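PDB 5ZU3: formate oxidase from Aspergillus oryzae, which probably oxidises formate using a modified flavin, 8-formyl-FAD, as cofactor, in the manner of the glucose-methanol-choline (GMC) oxidoreductases. Local coordinates for residues A[103-108]-A[549-554]; A[309-314]-A[418-423]; A[463-468]-A[489-494]. The protein carries 1 engineered substitution. All coordinates share one frame; numbering follows the deposited sequence.

Contact 1 (A[103-108]-A[549-554]); sequences PGHKAT and IPDCKI. Engineered in segment 549-554: Lys553 (natural residue Arg). With FAY ([(2R,3S,4R,5R)-5-(6-amino-9H-purin-9-yl)-3,4-dihydroxytetrahydrofuran-2-yl]methyl (2R,3S,4S)-5-(8-formyl-7-methyl-2,4-dioxo-3,4-dihydrobenzo[g]pteridin-10(2H)-yl)-2,3,4-trihydroxypentyl dihydrogen diphosphate), chain D.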
loop_
_atom_site.group_PDB
_atom_site.type_symbol
_atom_site.label_atom_id
_atom_site.label_comp_id
_atom_site.label_asym_id
_atom_site.label_seq_id
_atom_site.Cartn_x
_atom_site.Cartn_y
_atom_site.Cartn_z
ATOM N N PRO A 103 6.996 -2.700 8.344
ATOM C CA PRO A 103 7.770 -3.416 7.315
ATOM C C PRO A 103 7.234 -4.783 6.907
ATOM O O PRO A 103 7.087 -5.053 5.708
ATOM C CB PRO A 103 9.167 -3.540 7.947
ATOM C CG PRO A 103 8.955 -3.363 9.447
ATOM C CD PRO A 103 7.670 -2.637 9.655
ATOM N N GLY A 104 7.008 -5.674 7.874
ATOM C CA GLY A 104 6.688 -7.054 7.588
ATOM C C GLY A 104 7.651 -8.033 8.236
ATOM O O GLY A 104 8.606 -7.664 8.920
ATOM N N HIS A 105 7.398 -9.314 7.961
ATOM C CA HIS A 105 8.027 -10.397 8.700
ATOM C C HIS A 105 9.311 -10.874 8.025
ATOM O O HIS A 105 9.368 -11.014 6.807
ATOM C CB HIS A 105 7.042 -11.551 8.829
ATOM C CG HIS A 105 7.426 -12.556 9.859
ATOM N ND1 HIS A 105 8.392 -13.513 9.637
ATOM C CD2 HIS A 105 6.977 -12.754 11.124
ATOM C CE1 HIS A 105 8.506 -14.274 10.713
ATOM N NE2 HIS A 105 7.665 -13.829 11.631
ATOM N N LYS A 106 10.331 -11.146 8.836
ATOM C CA LYS A 106 11.627 -11.546 8.302
ATOM C C LYS A 106 11.512 -12.809 7.454
ATOM O O LYS A 106 12.124 -12.912 6.387
ATOM C CB LYS A 106 12.604 -11.730 9.465
ATOM C CG LYS A 106 13.858 -12.552 9.210
ATOM C CD LYS A 106 14.843 -12.330 10.388
ATOM C CE LYS A 106 15.967 -13.337 10.391
ATOM N NZ LYS A 106 16.549 -13.537 9.053
ATOM N N ALA A 107 10.708 -13.772 7.896
ATOM C CA ALA A 107 10.623 -15.024 7.164
ATOM C C ALA A 107 10.124 -14.785 5.746
ATOM O O ALA A 107 10.553 -15.457 4.801
ATOM C CB ALA A 107 9.711 -15.989 7.908
ATOM N N THR A 108 9.228 -13.821 5.584
ATOM C CA THR A 108 8.672 -13.524 4.278
ATOM C C THR A 108 9.709 -12.878 3.372
ATOM O O THR A 108 9.876 -13.272 2.208
ATOM C CB THR A 108 7.445 -12.635 4.457
ATOM O OG1 THR A 108 6.472 -13.360 5.216
ATOM C CG2 THR A 108 6.851 -12.271 3.112
ATOM N N ILE A 549 4.108 -10.496 -1.280
ATOM C CA ILE A 549 3.528 -9.319 -0.614
ATOM C C ILE A 549 3.843 -9.379 0.877
ATOM O O ILE A 549 3.702 -10.448 1.498
ATOM C CB ILE A 549 2.015 -9.248 -0.865
ATOM C CG1 ILE A 549 1.421 -7.986 -0.247
ATOM C CG2 ILE A 549 1.297 -10.447 -0.282
ATOM C CD1 ILE A 549 -0.057 -7.761 -0.601
ATOM N N PRO A 550 4.338 -8.299 1.475
ATOM C CA PRO A 550 4.599 -8.300 2.921
ATOM C C PRO A 550 3.345 -8.641 3.720
ATOM O O PRO A 550 2.215 -8.610 3.209
ATOM C CB PRO A 550 5.083 -6.868 3.192
ATOM C CG PRO A 550 5.758 -6.464 1.922
ATOM C CD PRO A 550 5.022 -7.188 0.787
ATOM N N ASP A 551 3.559 -8.922 5.018
ATOM C CA ASP A 551 2.537 -9.453 5.916
ATOM C C ASP A 551 1.757 -8.333 6.623
ATOM O O ASP A 551 1.350 -8.488 7.785
ATOM C CB ASP A 551 3.181 -10.367 6.959
ATOM C CG ASP A 551 4.293 -11.254 6.378
ATOM O OD1 ASP A 551 5.420 -10.775 6.257
ATOM O OD2 ASP A 551 4.075 -12.423 6.043
ATOM N N CYS A 552 1.581 -7.187 5.963
ATOM C CA CYS A 552 1.106 -5.972 6.604
ATOM C C CYS A 552 0.931 -4.922 5.523
ATOM O O CYS A 552 1.196 -5.217 4.352
ATOM C CB CYS A 552 2.121 -5.509 7.636
ATOM S SG CYS A 552 3.765 -5.316 6.892
ATOM N N LYS A 553 0.515 -3.706 5.899
ATOM C CA LYS A 553 0.509 -2.578 4.970
ATOM C C LYS A 553 1.905 -2.358 4.383
ATOM O O LYS A 553 2.924 -2.534 5.061
ATOM C CB LYS A 553 0.031 -1.318 5.682
ATOM C CG LYS A 553 -1.254 -1.487 6.475
ATOM C CD LYS A 553 -2.025 -0.186 6.468
ATOM C CE LYS A 553 -3.158 -0.164 7.464
ATOM N NZ LYS A 553 -3.774 1.185 7.574
ATOM N N ILE A 554 1.957 -1.900 3.128
ATOM C CA ILE A 554 3.135 -2.143 2.296
ATOM C C ILE A 554 3.929 -0.884 1.967
ATOM O O ILE A 554 4.951 -0.988 1.274
ATOM C CB ILE A 554 2.749 -2.877 0.994
ATOM C CG1 ILE A 554 1.815 -2.006 0.145
ATOM C CG2 ILE A 554 2.138 -4.251 1.267
ATOM C CD1 ILE A 554 1.855 -2.359 -1.327
HETATM P P FAY D . 4.065 3.183 -5.716
HETATM N N1 FAY D . 0.296 1.537 2.827
HETATM C C2 FAY D . 0.753 1.634 4.128
HETATM O O2 FAY D . 1.834 1.143 4.467
HETATM N N3 FAY D . 0.014 2.340 5.060
HETATM C C4 FAY D . -1.294 2.672 4.813
HETATM O O4 FAY D . -2.055 2.849 5.763
HETATM N N5 FAY D . -3.079 2.628 3.189
HETATM C C6 FAY D . -4.717 3.258 1.577
HETATM C C7 FAY D . -5.056 3.631 0.290
HETATM C C8 FAY D . -4.143 3.402 -0.749
HETATM O O8 FAY D . -3.639 3.802 -3.011
HETATM C C9 FAY D . -2.823 3.078 -0.427
HETATM P PA FAY D . 2.199 5.160 -6.436
HETATM C "C1'" FAY D . -0.389 1.421 0.220
HETATM C C10 FAY D . -0.835 2.233 2.493
HETATM N N10 FAY D . -1.258 2.156 1.196
HETATM N N1A FAY D . 0.988 9.171 -16.628
HETATM O O1A FAY D . 0.743 5.070 -6.742
HETATM C C1B FAY D . 1.710 8.335 -11.447
HETATM O O1P FAY D . 5.216 4.144 -5.788
HETATM C "C2'" FAY D . 0.662 2.384 -0.345
HETATM O "O2'" FAY D . 0.226 3.733 -0.309
HETATM C C2A FAY D . 1.626 9.999 -15.730
HETATM O O2A FAY D . 2.484 5.737 -5.081
HETATM C C2B FAY D . 0.597 8.424 -10.415
HETATM O O2B FAY D . -0.127 9.654 -10.470
HETATM O O2P FAY D . 4.362 1.746 -6.098
HETATM C "C3'" FAY D . 1.017 2.043 -1.787
HETATM O "O3'" FAY D . 1.291 0.661 -1.956
HETATM N N3A FAY D . 1.739 9.659 -14.392
HETATM C C3B FAY D . 1.381 8.238 -9.134
HETATM O O3B FAY D . 1.900 9.492 -8.800
HETATM O O3P FAY D . 2.829 3.702 -6.600
HETATM C "C4'" FAY D . 2.205 2.873 -2.264
HETATM O "O4'" FAY D . 1.951 4.253 -2.079
HETATM C C4A FAY D . 1.217 8.481 -13.957
HETATM C C4B FAY D . 2.573 7.389 -9.531
HETATM O O4B FAY D . 2.561 7.335 -10.947
HETATM C C4X FAY D . -1.733 2.628 3.485
HETATM C "C5'" FAY D . 2.435 2.514 -3.727
HETATM O "O5'" FAY D . 3.587 3.178 -4.182
HETATM C C5A FAY D . 0.574 7.634 -14.854
HETATM C C5B FAY D . 2.579 5.988 -8.942
HETATM O O5B FAY D . 2.919 6.072 -7.576
HETATM C C5X FAY D . -3.462 2.729 1.864
HETATM C C6A FAY D . 0.448 7.975 -16.195
HETATM N N6A FAY D . -0.388 7.266 -16.969
HETATM N N7A FAY D . 0.168 6.548 -14.177
HETATM C C7M FAY D . -6.468 4.103 0.050
HETATM C C8A FAY D . 0.515 6.670 -12.880
HETATM C C8M FAY D . -4.422 3.946 -2.093
HETATM C C9A FAY D . -2.492 2.693 0.870
HETATM N N9A FAY D . 1.173 7.855 -12.724
#
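The flat carboxylate of Asp551 and the imidazole ring of His105 meet at a slant, Asp551 OD1 lying oblique to the ring while Ala107 CA sits in plane at the ring's edge. Thr108 OG1 donates to the syn lone pair of Asp551 OD2 at 2.7 Å. His105 N reaches Asp551 OD1 at 3.0 Å from the anti side, 32° out of the carboxylate plane. With both oxygens engaged, rotation of the group is restricted, and a salt bridge from Arg425 to OD2 adds a third grip that should stabilise the negative charge. His105 ND1 accepts from Ala107 N at 2.9 Å, the donor tilted 17° from the ring plane, which makes His105 the N-cap of the helix that follows. Beside this, Cys552 SG sits between its backbone N and carbonyl carbon (chi1 55°), a torsion that turns the sulfur against Gly104 N, 3.4 Å away. Further along the same loop, the engineered Lys553 extends to the flavin, its NZ donating to FAY O4 at 3.0 Å and also bonding Thr100. Ile554 CD1 approaches the ribityl O3' of FAY at 3.1 Å. The buried loop pair thus borders the flavin site of a GMC oxidoreductase.

Contact 2 (A[309-314]-A[418-423]); sequences GVPFVL and TVVVDL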
loop_
_atom_site.group_PDB
_atom_site.type_symbol
_atom_site.label_atom_id
_atom_site.label_comp_id
_atom_site.label_asym_id
_atom_site.label_seq_id
_atom_site.Cartn_x
_atom_site.Cartn_y
_atom_site.Cartn_z
ATOM N N GLY A 309 -9.631 -7.702 2.382
ATOM C CA GLY A 309 -10.067 -7.317 3.704
ATOM C C GLY A 309 -11.572 -7.396 3.813
ATOM O O GLY A 309 -12.266 -7.048 2.862
ATOM N N VAL A 310 -12.090 -7.909 4.923
ATOM C CA VAL A 310 -13.511 -7.769 5.225
ATOM C C VAL A 310 -13.629 -6.834 6.424
ATOM O O VAL A 310 -13.399 -7.250 7.568
ATOM C CB VAL A 310 -14.191 -9.124 5.482
ATOM C CG1 VAL A 310 -15.632 -8.925 5.992
ATOM C CG2 VAL A 310 -14.197 -9.951 4.204
ATOM N N PRO A 311 -13.932 -5.562 6.212
ATOM C CA PRO A 311 -14.181 -4.668 7.341
ATOM C C PRO A 311 -15.569 -4.901 7.921
ATOM O O PRO A 311 -16.481 -5.389 7.250
ATOM C CB PRO A 311 -14.079 -3.267 6.721
ATOM C CG PRO A 311 -13.638 -3.486 5.277
ATOM C CD PRO A 311 -14.046 -4.865 4.924
ATOM N N PHE A 312 -15.711 -4.548 9.199
ATOM C CA PHE A 312 -17.010 -4.578 9.850
ATOM C C PHE A 312 -17.065 -3.497 10.918
ATOM O O PHE A 312 -16.050 -3.163 11.539
ATOM C CB PHE A 312 -17.328 -5.967 10.462
ATOM C CG PHE A 312 -16.480 -6.346 11.661
ATOM C CD1 PHE A 312 -16.881 -6.000 12.953
ATOM C CD2 PHE A 312 -15.322 -7.108 11.504
ATOM C CE1 PHE A 312 -16.132 -6.385 14.082
ATOM C CE2 PHE A 312 -14.566 -7.475 12.611
ATOM C CZ PHE A 312 -14.984 -7.110 13.917
ATOM N N VAL A 313 -18.275 -3.013 11.179
ATOM C CA VAL A 313 -18.498 -1.860 12.039
ATOM C C VAL A 313 -19.314 -2.277 13.265
ATOM O O VAL A 313 -20.336 -2.961 13.144
ATOM C CB VAL A 313 -19.200 -0.720 11.275
ATOM C CG1 VAL A 313 -19.695 0.367 12.262
ATOM C CG2 VAL A 313 -18.259 -0.129 10.219
ATOM N N LEU A 314 -18.843 -1.883 14.440
ATOM C CA LEU A 314 -19.610 -1.961 15.667
ATOM C C LEU A 314 -19.930 -0.546 16.137
ATOM O O LEU A 314 -19.070 0.333 16.107
ATOM C CB LEU A 314 -18.836 -2.698 16.760
ATOM C CG LEU A 314 -18.381 -4.101 16.384
ATOM C CD1 LEU A 314 -17.679 -4.784 17.569
ATOM C CD2 LEU A 314 -19.547 -4.931 15.823
ATOM N N THR A 418 -14.559 0.799 13.421
ATOM C CA THR A 418 -14.440 0.074 12.159
ATOM C C THR A 418 -13.237 -0.866 12.285
ATOM O O THR A 418 -12.100 -0.402 12.442
ATOM C CB THR A 418 -14.272 1.031 10.965
ATOM O OG1 THR A 418 -15.323 2.002 10.946
ATOM C CG2 THR A 418 -14.356 0.288 9.625
ATOM N N VAL A 419 -13.477 -2.173 12.243
ATOM C CA VAL A 419 -12.406 -3.166 12.301
ATOM C C VAL A 419 -12.163 -3.680 10.893
ATOM O O VAL A 419 -13.064 -4.252 10.262
ATOM C CB VAL A 419 -12.749 -4.327 13.249
ATOM C CG1 VAL A 419 -11.579 -5.308 13.321
ATOM C CG2 VAL A 419 -13.107 -3.805 14.639
ATOM N N VAL A 420 -10.943 -3.484 10.402
ATOM C CA VAL A 420 -10.543 -3.908 9.066
ATOM C C VAL A 420 -9.803 -5.236 9.233
ATOM O O VAL A 420 -8.637 -5.269 9.642
ATOM C CB VAL A 420 -9.689 -2.838 8.371
ATOM C CG1 VAL A 420 -9.523 -3.140 6.882
ATOM C CG2 VAL A 420 -10.307 -1.448 8.542
ATOM N N VAL A 421 -10.482 -6.345 8.944
ATOM C CA VAL A 421 -9.872 -7.667 9.041
ATOM C C VAL A 421 -9.152 -7.944 7.723
ATOM O O VAL A 421 -9.768 -8.231 6.691
ATOM C CB VAL A 421 -10.894 -8.751 9.386
ATOM C CG1 VAL A 421 -10.200 -10.091 9.480
ATOM C CG2 VAL A 421 -11.571 -8.415 10.697
ATOM N N ASP A 422 -7.838 -7.837 7.763
ATOM C CA ASP A 422 -6.963 -7.845 6.601
ATOM C C ASP A 422 -6.205 -9.179 6.615
ATOM O O ASP A 422 -5.401 -9.430 7.526
ATOM C CB ASP A 422 -6.021 -6.649 6.710
ATOM C CG ASP A 422 -5.056 -6.538 5.570
ATOM O OD1 ASP A 422 -4.860 -7.517 4.825
ATOM O OD2 ASP A 422 -4.428 -5.465 5.461
ATOM N N LEU A 423 -6.523 -10.071 5.676
ATOM C CA LEU A 423 -5.790 -11.335 5.538
ATOM C C LEU A 423 -4.448 -11.050 4.854
ATOM O O LEU A 423 -4.398 -10.733 3.658
ATOM C CB LEU A 423 -6.621 -12.352 4.763
ATOM C CG LEU A 423 -5.944 -13.632 4.275
ATOM C CD1 LEU A 423 -5.455 -14.541 5.442
ATOM C CD2 LEU A 423 -6.874 -14.404 3.322
#
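Val419 and Phe312 form the strongest polar pairing of two antiparallel strands within the large mixed sheet: Val419 N donates to Phe312 O at 2.8 Å, and Phe312 N returns a bond to Val419 O at 2.9 Å. Two residues along, Val310 and Val421 make the next hydrogen-bonded pair, with Val310 N to Val421 O at 2.9 Å and a weak return bond from Val421 N to Val310 O. The segment axes run at 164° to one another, 4.6 Å apart at closest approach. At the non-hydrogen-bonded positions, Gly309 and Pro311 use alpha hydrogens instead, and Pro311 CA lies 3.2 Å from Val419 O. Thr418 OG1 bonds the backbone at Met399 and Gly401, beyond the two strands.

Side chains separate onto two faces. Asp422, whose partner is Gly309, shares one with Pro311, Val420, Val313 and Thr418; here Val313 CG2 meets Thr418 OG1, and Pro311 CG lies farther from Val420 CG1. The other carries Val310, Val421, Val419 and Phe312, and helix 454-473 covers it. Phe312 CG stands between its own backbone N and carbonyl carbon (chi1 69°), and this torsion lays the ring alongside Val419. Val421 CG2 touches the ring edge, 3.7 Å from Phe312 CE2. Over one face sits Val419 CB, a CH-pi contact 3.9 Å from the Phe312 ring centroid and 22° off the normal.

Contact 3 (A[463-468]-A[489-494]); sequences GIRFSY and MPLDSD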
loop_
_atom_site.group_PDB
_atom_site.type_symbol
_atom_site.label_atom_id
_atom_site.label_comp_id
_atom_site.label_asym_id
_atom_site.label_seq_id
_atom_site.Cartn_x
_atom_site.Cartn_y
_atom_site.Cartn_z
ATOM N N GLY A 463 -10.843 -15.096 10.880
ATOM C CA GLY A 463 -10.321 -13.816 11.329
ATOM C C GLY A 463 -11.417 -12.874 11.785
ATOM O O GLY A 463 -11.217 -12.069 12.698
ATOM N N ILE A 464 -12.589 -12.951 11.151
ATOM C CA ILE A 464 -13.723 -12.184 11.642
ATOM C C ILE A 464 -14.183 -12.739 12.983
ATOM O O ILE A 464 -14.443 -11.976 13.918
ATOM C CB ILE A 464 -14.840 -12.184 10.585
ATOM C CG1 ILE A 464 -14.395 -11.375 9.359
ATOM C CG2 ILE A 464 -16.130 -11.613 11.142
ATOM C CD1 ILE A 464 -15.237 -11.648 8.146
ATOM N N ARG A 465 -14.240 -14.073 13.117
ATOM C CA ARG A 465 -14.696 -14.665 14.373
ATOM C C ARG A 465 -13.743 -14.329 15.519
ATOM O O ARG A 465 -14.173 -13.852 16.582
ATOM C CB ARG A 465 -14.918 -16.167 14.196
ATOM C CG ARG A 465 -14.887 -17.005 15.476
ATOM C CD ARG A 465 -15.326 -18.426 15.169
ATOM N NE ARG A 465 -16.618 -18.288 14.526
ATOM C CZ ARG A 465 -17.013 -18.843 13.394
ATOM N NH1 ARG A 465 -16.232 -19.641 12.695
ATOM N NH2 ARG A 465 -18.234 -18.588 12.982
ATOM N N PHE A 466 -12.436 -14.490 15.286
ATOM C CA PHE A 466 -11.431 -14.013 16.234
ATOM C C PHE A 466 -11.715 -12.574 16.652
ATOM O O PHE A 466 -11.751 -12.255 17.850
ATOM C CB PHE A 466 -10.035 -14.115 15.604
ATOM C CG PHE A 466 -8.922 -13.473 16.421
ATOM C CD1 PHE A 466 -8.763 -12.092 16.461
ATOM C CD2 PHE A 466 -8.010 -14.267 17.122
ATOM C CE1 PHE A 466 -7.755 -11.510 17.191
ATOM C CE2 PHE A 466 -6.989 -13.683 17.861
ATOM C CZ PHE A 466 -6.860 -12.293 17.894
ATOM N N SER A 467 -11.890 -11.683 15.666
ATOM C CA SER A 467 -12.105 -10.276 15.979
ATOM C C SER A 467 -13.363 -10.073 16.811
ATOM O O SER A 467 -13.363 -9.273 17.754
ATOM C CB SER A 467 -12.166 -9.459 14.688
ATOM O OG SER A 467 -10.910 -9.486 14.037
ATOM N N TYR A 468 -14.431 -10.817 16.497
ATOM C CA TYR A 468 -15.681 -10.718 17.247
ATOM C C TYR A 468 -15.524 -11.254 18.669
ATOM O O TYR A 468 -15.961 -10.616 19.640
ATOM C CB TYR A 468 -16.784 -11.469 16.495
ATOM C CG TYR A 468 -17.649 -10.553 15.657
ATOM C CD1 TYR A 468 -17.146 -9.954 14.512
ATOM C CD2 TYR A 468 -18.958 -10.262 16.029
ATOM C CE1 TYR A 468 -17.936 -9.099 13.741
ATOM C CE2 TYR A 468 -19.748 -9.407 15.275
ATOM C CZ TYR A 468 -19.231 -8.820 14.129
ATOM O OH TYR A 468 -20.015 -7.975 13.368
ATOM N N MET A 489 -23.406 -9.946 11.852
ATOM C CA MET A 489 -22.463 -10.760 11.085
ATOM C C MET A 489 -22.827 -12.228 11.295
ATOM O O MET A 489 -22.897 -12.680 12.447
ATOM C CB MET A 489 -21.007 -10.491 11.496
ATOM C CG MET A 489 -20.023 -11.336 10.714
ATOM S SD MET A 489 -19.623 -10.685 9.069
ATOM C CE MET A 489 -18.583 -9.320 9.543
ATOM N N PRO A 490 -23.123 -12.985 10.230
ATOM C CA PRO A 490 -23.734 -14.320 10.400
ATOM C C PRO A 490 -22.774 -15.403 10.864
ATOM O O PRO A 490 -22.701 -16.493 10.289
ATOM C CB PRO A 490 -24.271 -14.630 8.993
ATOM C CG PRO A 490 -23.348 -13.899 8.079
ATOM C CD PRO A 490 -22.975 -12.612 8.807
ATOM N N LEU A 491 -22.081 -15.145 11.956
ATOM C CA LEU A 491 -21.023 -16.052 12.375
ATOM C C LEU A 491 -21.510 -17.449 12.771
ATOM O O LEU A 491 -20.657 -18.333 12.930
ATOM C CB LEU A 491 -20.238 -15.421 13.528
ATOM C CG LEU A 491 -19.189 -14.402 13.076
ATOM C CD1 LEU A 491 -18.795 -13.514 14.252
ATOM C CD2 LEU A 491 -17.955 -15.090 12.445
ATOM N N ASP A 492 -22.833 -17.681 12.923
ATOM C CA ASP A 492 -23.322 -18.999 13.329
ATOM C C ASP A 492 -23.489 -19.970 12.173
ATOM O O ASP A 492 -23.789 -21.142 12.411
ATOM C CB ASP A 492 -24.650 -18.909 14.094
ATOM C CG ASP A 492 -25.779 -18.213 13.320
ATOM O OD1 ASP A 492 -25.646 -17.867 12.126
ATOM O OD2 ASP A 492 -26.842 -18.009 13.958
ATOM N N SER A 493 -23.276 -19.527 10.942
ATOM C CA SER A 493 -23.542 -20.325 9.750
ATOM C C SER A 493 -22.346 -20.222 8.819
ATOM O O SER A 493 -22.075 -19.148 8.268
ATOM C CB SER A 493 -24.811 -19.836 9.049
ATOM O OG SER A 493 -24.872 -20.289 7.710
ATOM N N ASP A 494 -21.649 -21.340 8.606
ATOM C CA ASP A 494 -20.527 -21.297 7.679
ATOM C C ASP A 494 -20.975 -20.857 6.294
ATOM O O ASP A 494 -20.277 -20.080 5.629
ATOM C CB ASP A 494 -19.835 -22.654 7.610
ATOM C CG ASP A 494 -18.941 -22.924 8.814
ATOM O OD1 ASP A 494 -18.815 -22.048 9.700
ATOM O OD2 ASP A 494 -18.337 -24.013 8.847
HETATM O O HOH W 1 -19.303 -19.593 10.920
#
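Leu491 and Met489 press onto helix 454-473 from a turn-rich loop that joins strand 481-485 to helix 494-504. The loop's shape is set by its own backbone: an inverse gamma turn centred on Pro490 overlaps a type I beta turn from Pro490 to Ser493, and Ser493 then N-caps the next helix through Glu496 N.

Apolar packing carries the contact. Leu491 fits among Ile464, Arg465 and Tyr468, three residues whose spacing on the helix presents them to the same loop. Leu491 CD2 lies 3.7 Å from Arg465 CB, alongside the aliphatic part of that chain, while the CD1 branch turns to the tyrosine. Met489 crosses Ile464 at about a right angle; bends at its second and third torsions (81° and 74°) fold the methyl back, placing Met489 CE 3.7 Å from Ile464 CG2.

Among the polar interactions, Tyr468 OH bonds Glu484 OE1, and the same oxygen accepts from Met489 N, so one carboxylate links the two segments from outside. Arg465 forms its salt bridge with Glu462 through NH1. On its other amino group, a water accepts from Arg465 NH2 at a short 2.5 Å, which leaves the exact position of NH2 doubtful. The same water donates to Asp494 OD1 at 2.8 Å, a bridge on the more exposed side of the contact.

The aromatic contact is a CH-pi interaction: Leu491 CD1 stands over one face of the Tyr468 ring, 3.9 Å from its centroid and 28° off the normal.

How the contacts relate
Segment 103-108 opens the longest of the three loops, which contact 1 closes only at 549-554, joining the start of helix 106-110 to the loop before helix 555-572, next to the flavin. The other two closures nest inside it. Strand 308-316 pairs with strand 415-423 in contact 2; contact 3 then begins on helix 454-473 and closes at 489-494, so the two are in series. Contact 1 touches neither: about 5 Å separates its nearest atoms from contact 2, and about 13 Å from contact 3. Contacts 2 and 3 do meet, with Phe312 CE1 3.3 Å from Tyr468 CE1. Helix 454-473 packs on the sheet, and the loop covers the helix while Met489 also reaches Phe312.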